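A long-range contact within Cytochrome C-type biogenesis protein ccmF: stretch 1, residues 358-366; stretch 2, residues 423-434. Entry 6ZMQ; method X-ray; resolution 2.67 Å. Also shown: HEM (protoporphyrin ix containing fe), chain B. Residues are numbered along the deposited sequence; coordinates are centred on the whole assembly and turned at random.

Stretch 1, residues 358-366: HPLSREGAL
Stretch 2 (423-434) GPLLPWRRARGE

How do the two backbones run past each other? Stretch 1 makes a type I beta turn from His358 to Ser361 and then enters a helix at Arg362 that continues beyond Leu366; Ser361 has phi/psi of -96/-174 and occupies the N-cap position. Stretch 2 opens with a type I turn from Gly423 to Leu426, closed by Leu426 N to Gly423 O at 3.1 Å, and continues without regular helix or strand. Its residues 426-428 are extended (psi 139 to 163), whereas Arg429 turns to phi/psi 39/63. The two backbones run in roughly opposite directions, but the pairing is irregular: CA to CA, Arg362 lies 5.0 Å from Leu426, Ser361 5.1 Å from Arg430, Leu360 5.7 Å from Arg432 and His358 4.6 Å from Arg429.

What ties the start of the helix to stretch 2? The first turn of a helix leaves backbone NH groups without helical acceptors, and Arg362 N uses Pro427 O at 3.2 Å, with a favourable angle of 157°. Ser361, chi1 m, accepts a very short hydrogen bond at OG from Arg430 N, 2.5 Å. Glu363 (chi1 m, chi2 112°) starts sideways, but its carboxylate comes nearer, and OE1 accepts a hydrogen bond from Arg429 N at 2.6 Å and 167°.

How does Arg362 find its place? It points toward stretch 2 with chi1 t, chi2 t and chi3 m, and 134 Å² of it is covered, the largest such area in the contact. Arg362 NH2 donates to Pro424 O at 3.1 Å, while Arg362 NE lies 3.2 Å from Leu426 O. The CA-to-CB bond of Trp428 (chi1 m, chi2 116°) points away overall, yet the end of the side chain comes nearer and turns one ring face to the arginine: Arg362 CD sits 3.6 Å from the centroid of the six-membered ring in a CH-pi contact, and CZ 4.4 Å from that of the five-membered ring in a cation-pi contact. The positive charge thus rests over the electron-rich face, while Glu363 OE1 approaches the edge, 3.3 Å from Trp428 CE3.

What fills the two ends of the contact? Toward the turn of stretch 2, Leu426 (m, t) brings CD1 to 4.1 Å from Ala365 CB, and Ala365 CB meets Gly423 CA at 3.8 Å. At the other end Arg430, with chi1 t, chi2 t and chi3 p, reaches back so that NH2 makes a weak hydrogen bond to Leu360 O at 2.7 Å. Arg430 NE bonds weakly to Arg432 O at 2.9 Å. Leu360 (t, p) places CD2 3.1 Å from Gly433 N, a tight fit against a residue without a side chain.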

# COMPACT_ATOMS: atom_id res chain seq x y z
N HIS A 358 -6.33 -33.23 8.56
CA HIS A 358 -5.99 -31.81 8.57
C HIS A 358 -4.51 -31.27 8.59
O HIS A 358 -4.30 -30.22 7.98
CB HIS A 358 -6.74 -31.15 9.75
CG HIS A 358 -6.01 -31.19 11.05
ND1 HIS A 358 -5.67 -32.37 11.68
CD2 HIS A 358 -5.56 -30.19 11.85
CE1 HIS A 358 -5.03 -32.10 12.80
NE2 HIS A 358 -4.95 -30.79 12.93
N PRO A 359 -3.51 -31.91 9.24
CA PRO A 359 -2.34 -31.11 9.66
C PRO A 359 -1.36 -30.75 8.55
O PRO A 359 -0.74 -29.69 8.61
CB PRO A 359 -1.68 -31.98 10.73
CG PRO A 359 -1.96 -33.35 10.30
CD PRO A 359 -3.26 -33.34 9.54
N LEU A 360 -1.19 -31.60 7.53
CA LEU A 360 -0.12 -31.43 6.56
C LEU A 360 -0.69 -31.10 5.19
O LEU A 360 -0.08 -31.41 4.16
CB LEU A 360 0.75 -32.69 6.49
CG LEU A 360 2.20 -32.52 6.02
CD1 LEU A 360 3.08 -32.22 7.23
CD2 LEU A 360 2.70 -33.74 5.27
N SER A 361 -1.84 -30.45 5.18
CA SER A 361 -2.66 -30.30 3.99
C SER A 361 -2.38 -28.96 3.33
O SER A 361 -1.49 -28.21 3.74
CB SER A 361 -4.12 -30.46 4.39
OG SER A 361 -4.30 -31.72 5.02
N ARG A 362 -3.15 -28.63 2.29
CA ARG A 362 -3.07 -27.30 1.70
C ARG A 362 -3.64 -26.25 2.67
O ARG A 362 -3.16 -25.12 2.72
CB ARG A 362 -3.79 -27.28 0.34
CG ARG A 362 -3.77 -25.94 -0.39
CD ARG A 362 -4.66 -25.88 -1.64
NE ARG A 362 -4.21 -26.72 -2.74
CZ ARG A 362 -4.97 -27.05 -3.77
NH1 ARG A 362 -6.22 -26.60 -3.85
NH2 ARG A 362 -4.49 -27.82 -4.74
N GLU A 363 -4.64 -26.64 3.47
CA GLU A 363 -5.15 -25.79 4.55
C GLU A 363 -4.10 -25.55 5.62
O GLU A 363 -3.98 -24.44 6.15
CB GLU A 363 -6.38 -26.42 5.20
CG GLU A 363 -7.57 -26.57 4.30
CD GLU A 363 -7.87 -28.03 4.00
OE1 GLU A 363 -6.97 -28.71 3.46
OE2 GLU A 363 -9.00 -28.49 4.29
N GLY A 364 -3.34 -26.59 5.98
CA GLY A 364 -2.30 -26.44 6.98
C GLY A 364 -1.14 -25.59 6.50
O GLY A 364 -0.57 -24.80 7.26
N ALA A 365 -0.79 -25.73 5.21
CA ALA A 365 0.25 -24.90 4.62
C ALA A 365 -0.19 -23.45 4.50
O ALA A 365 0.59 -22.54 4.81
CB ALA A 365 0.64 -25.46 3.25
N LEU A 366 -1.45 -23.20 4.11
CA LEU A 366 -1.94 -21.82 4.00
C LEU A 366 -2.09 -21.18 5.37
O LEU A 366 -1.82 -19.98 5.53
CB LEU A 366 -3.27 -21.72 3.25
CG LEU A 366 -3.58 -22.00 1.77
CD1 LEU A 366 -4.71 -21.09 1.26
CD2 LEU A 366 -2.40 -21.98 0.84
N GLY A 423 2.65 -25.37 -0.90
CA GLY A 423 1.26 -25.41 -0.46
C GLY A 423 0.21 -25.85 -1.47
O GLY A 423 -0.54 -26.80 -1.22
N PRO A 424 0.11 -25.15 -2.61
CA PRO A 424 -0.86 -25.55 -3.65
C PRO A 424 -0.61 -26.90 -4.33
O PRO A 424 -1.48 -27.38 -5.07
CB PRO A 424 -0.75 -24.40 -4.67
CG PRO A 424 0.47 -23.59 -4.21
CD PRO A 424 0.40 -23.72 -2.75
N LEU A 425 0.54 -27.54 -4.10
CA LEU A 425 0.82 -28.88 -4.59
C LEU A 425 0.41 -29.95 -3.60
O LEU A 425 0.71 -31.13 -3.82
CB LEU A 425 2.31 -29.03 -4.90
CG LEU A 425 2.83 -28.54 -6.25
CD1 LEU A 425 4.24 -29.04 -6.47
CD2 LEU A 425 1.93 -29.05 -7.37
N LEU A 426 -0.29 -29.57 -2.53
CA LEU A 426 -0.86 -30.45 -1.54
C LEU A 426 -2.37 -30.56 -1.75
O LEU A 426 -3.02 -29.59 -2.14
CB LEU A 426 -0.59 -29.94 -0.12
CG LEU A 426 0.86 -29.92 0.37
CD1 LEU A 426 0.96 -29.27 1.74
CD2 LEU A 426 1.42 -31.33 0.43
N PRO A 427 -2.95 -31.74 -1.52
CA PRO A 427 -4.40 -31.87 -1.59
C PRO A 427 -5.07 -31.35 -0.32
O PRO A 427 -4.44 -31.16 0.72
CB PRO A 427 -4.60 -33.38 -1.74
CG PRO A 427 -3.46 -33.95 -0.97
CD PRO A 427 -2.29 -33.04 -1.32
N TRP A 428 -6.37 -31.10 -0.44
CA TRP A 428 -7.16 -30.58 0.67
C TRP A 428 -7.39 -31.67 1.73
O TRP A 428 -7.67 -32.82 1.39
CB TRP A 428 -8.51 -30.09 0.17
CG TRP A 428 -8.56 -28.86 -0.73
CD1 TRP A 428 -8.99 -28.82 -2.02
CD2 TRP A 428 -8.26 -27.49 -0.37
NE1 TRP A 428 -8.94 -27.53 -2.51
CE2 TRP A 428 -8.49 -26.70 -1.52
CE3 TRP A 428 -7.79 -26.88 0.78
CZ2 TRP A 428 -8.28 -25.32 -1.53
CZ3 TRP A 428 -7.58 -25.50 0.77
CH2 TRP A 428 -7.83 -24.74 -0.37
N ARG A 429 -7.29 -31.25 3.01
CA ARG A 429 -7.50 -32.01 4.26
C ARG A 429 -6.97 -33.45 4.24
O ARG A 429 -7.71 -34.43 4.36
CB ARG A 429 -8.96 -32.00 4.75
CG ARG A 429 -8.97 -32.05 6.30
CD ARG A 429 -10.09 -31.34 7.04
NE ARG A 429 -10.05 -31.75 8.45
CZ ARG A 429 -11.00 -31.53 9.35
NH1 ARG A 429 -12.12 -30.90 9.01
NH2 ARG A 429 -10.84 -31.94 10.60
N ARG A 430 -5.66 -33.57 4.07
CA ARG A 430 -4.98 -34.86 4.09
C ARG A 430 -4.45 -35.17 5.49
O ARG A 430 -4.06 -34.27 6.23
CB ARG A 430 -3.84 -34.83 3.08
CG ARG A 430 -3.11 -36.14 2.81
CD ARG A 430 -1.98 -35.96 1.81
NE ARG A 430 -0.78 -35.41 2.47
CZ ARG A 430 -0.44 -34.12 2.53
NH1 ARG A 430 -1.18 -33.19 1.93
NH2 ARG A 430 0.66 -33.76 3.17
N ALA A 431 -4.44 -36.46 5.84
CA ALA A 431 -3.90 -36.91 7.12
C ALA A 431 -2.39 -36.69 7.21
O ALA A 431 -1.90 -36.01 8.11
CB ALA A 431 -4.24 -38.39 7.35
N ARG A 432 -1.63 -37.26 6.27
CA ARG A 432 -0.18 -37.13 6.33
C ARG A 432 0.41 -37.22 4.93
O ARG A 432 -0.19 -37.81 4.02
CB ARG A 432 0.47 -38.20 7.21
CG ARG A 432 1.65 -37.69 8.02
CD ARG A 432 2.49 -38.82 8.55
NE ARG A 432 2.90 -39.68 7.44
CZ ARG A 432 3.80 -40.65 7.54
NH1 ARG A 432 4.40 -40.90 8.69
NH2 ARG A 432 4.11 -41.37 6.47
N GLY A 433 1.59 -36.64 4.77
CA GLY A 433 2.32 -36.68 3.52
C GLY A 433 3.01 -38.00 3.26
O GLY A 433 4.24 -38.10 3.36
N GLU A 434 2.23 -39.03 2.94
CA GLU A 434 2.79 -40.35 2.71
C GLU A 434 2.67 -40.83 1.27
O GLU A 434 3.46 -41.69 0.87
CB GLU A 434 2.14 -41.38 3.65
CG GLU A 434 0.62 -41.41 3.60
CD GLU A 434 0.08 -42.30 2.49
OE1 GLU A 434 0.89 -42.85 1.72
OE2 GLU A 434 -1.16 -42.44 2.41
CHA HEM B . -3.90 -17.17 -4.27
CHB HEM B . -1.04 -20.11 -1.59
CHC HEM B . 1.79 -16.27 -0.42
CHD HEM B . -0.84 -13.54 -3.49
C1A HEM B . -3.34 -18.27 -3.63
C2A HEM B . -3.92 -19.57 -3.66
C3A HEM B . -3.13 -20.39 -2.92
C4A HEM B . -2.06 -19.63 -2.41
CMA HEM B . -3.34 -21.85 -2.67
CAA HEM B . -5.18 -19.98 -4.40
CBA HEM B . -4.93 -20.19 -5.91
CGA HEM B . -3.96 -21.32 -6.15
O1A HEM B . -2.87 -21.10 -6.72
O2A HEM B . -4.26 -22.48 -5.78
C1B HEM B . -0.05 -19.28 -1.04
C2B HEM B . 0.86 -19.71 -0.05
C3B HEM B . 1.66 -18.66 0.29
C4B HEM B . 1.19 -17.53 -0.51
CMB HEM B . 0.96 -21.09 0.52
CAB HEM B . 2.75 -18.62 1.27
CBB HEM B . 2.36 -18.09 2.60
C1C HEM B . 1.37 -15.23 -1.22
C2C HEM B . 2.06 -14.03 -1.41
C3C HEM B . 1.30 -13.28 -2.27
C4C HEM B . 0.14 -14.02 -2.63
CMC HEM B . 3.36 -13.60 -0.80
CAC HEM B . 1.64 -11.95 -2.74
CBC HEM B . 2.28 -11.77 -4.06
C1D HEM B . -1.95 -14.26 -3.94
C2D HEM B . -3.05 -13.72 -4.75
C3D HEM B . -3.92 -14.73 -4.98
C4D HEM B . -3.33 -15.91 -4.30
CMD HEM B . -3.18 -12.30 -5.23
CAD HEM B . -5.21 -14.67 -5.77
CBD HEM B . -6.39 -14.67 -4.79
CGD HEM B . -7.75 -14.47 -5.43
O1D HEM B . -8.54 -15.43 -5.58
O2D HEM B . -8.09 -13.34 -5.81
NA HEM B . -2.22 -18.34 -2.83
NB HEM B . 0.17 -17.97 -1.27
NC HEM B . 0.23 -15.22 -1.99
ND HEM B . -2.18 -15.54 -3.72
FE HEM B . -0.93 -16.80 -2.59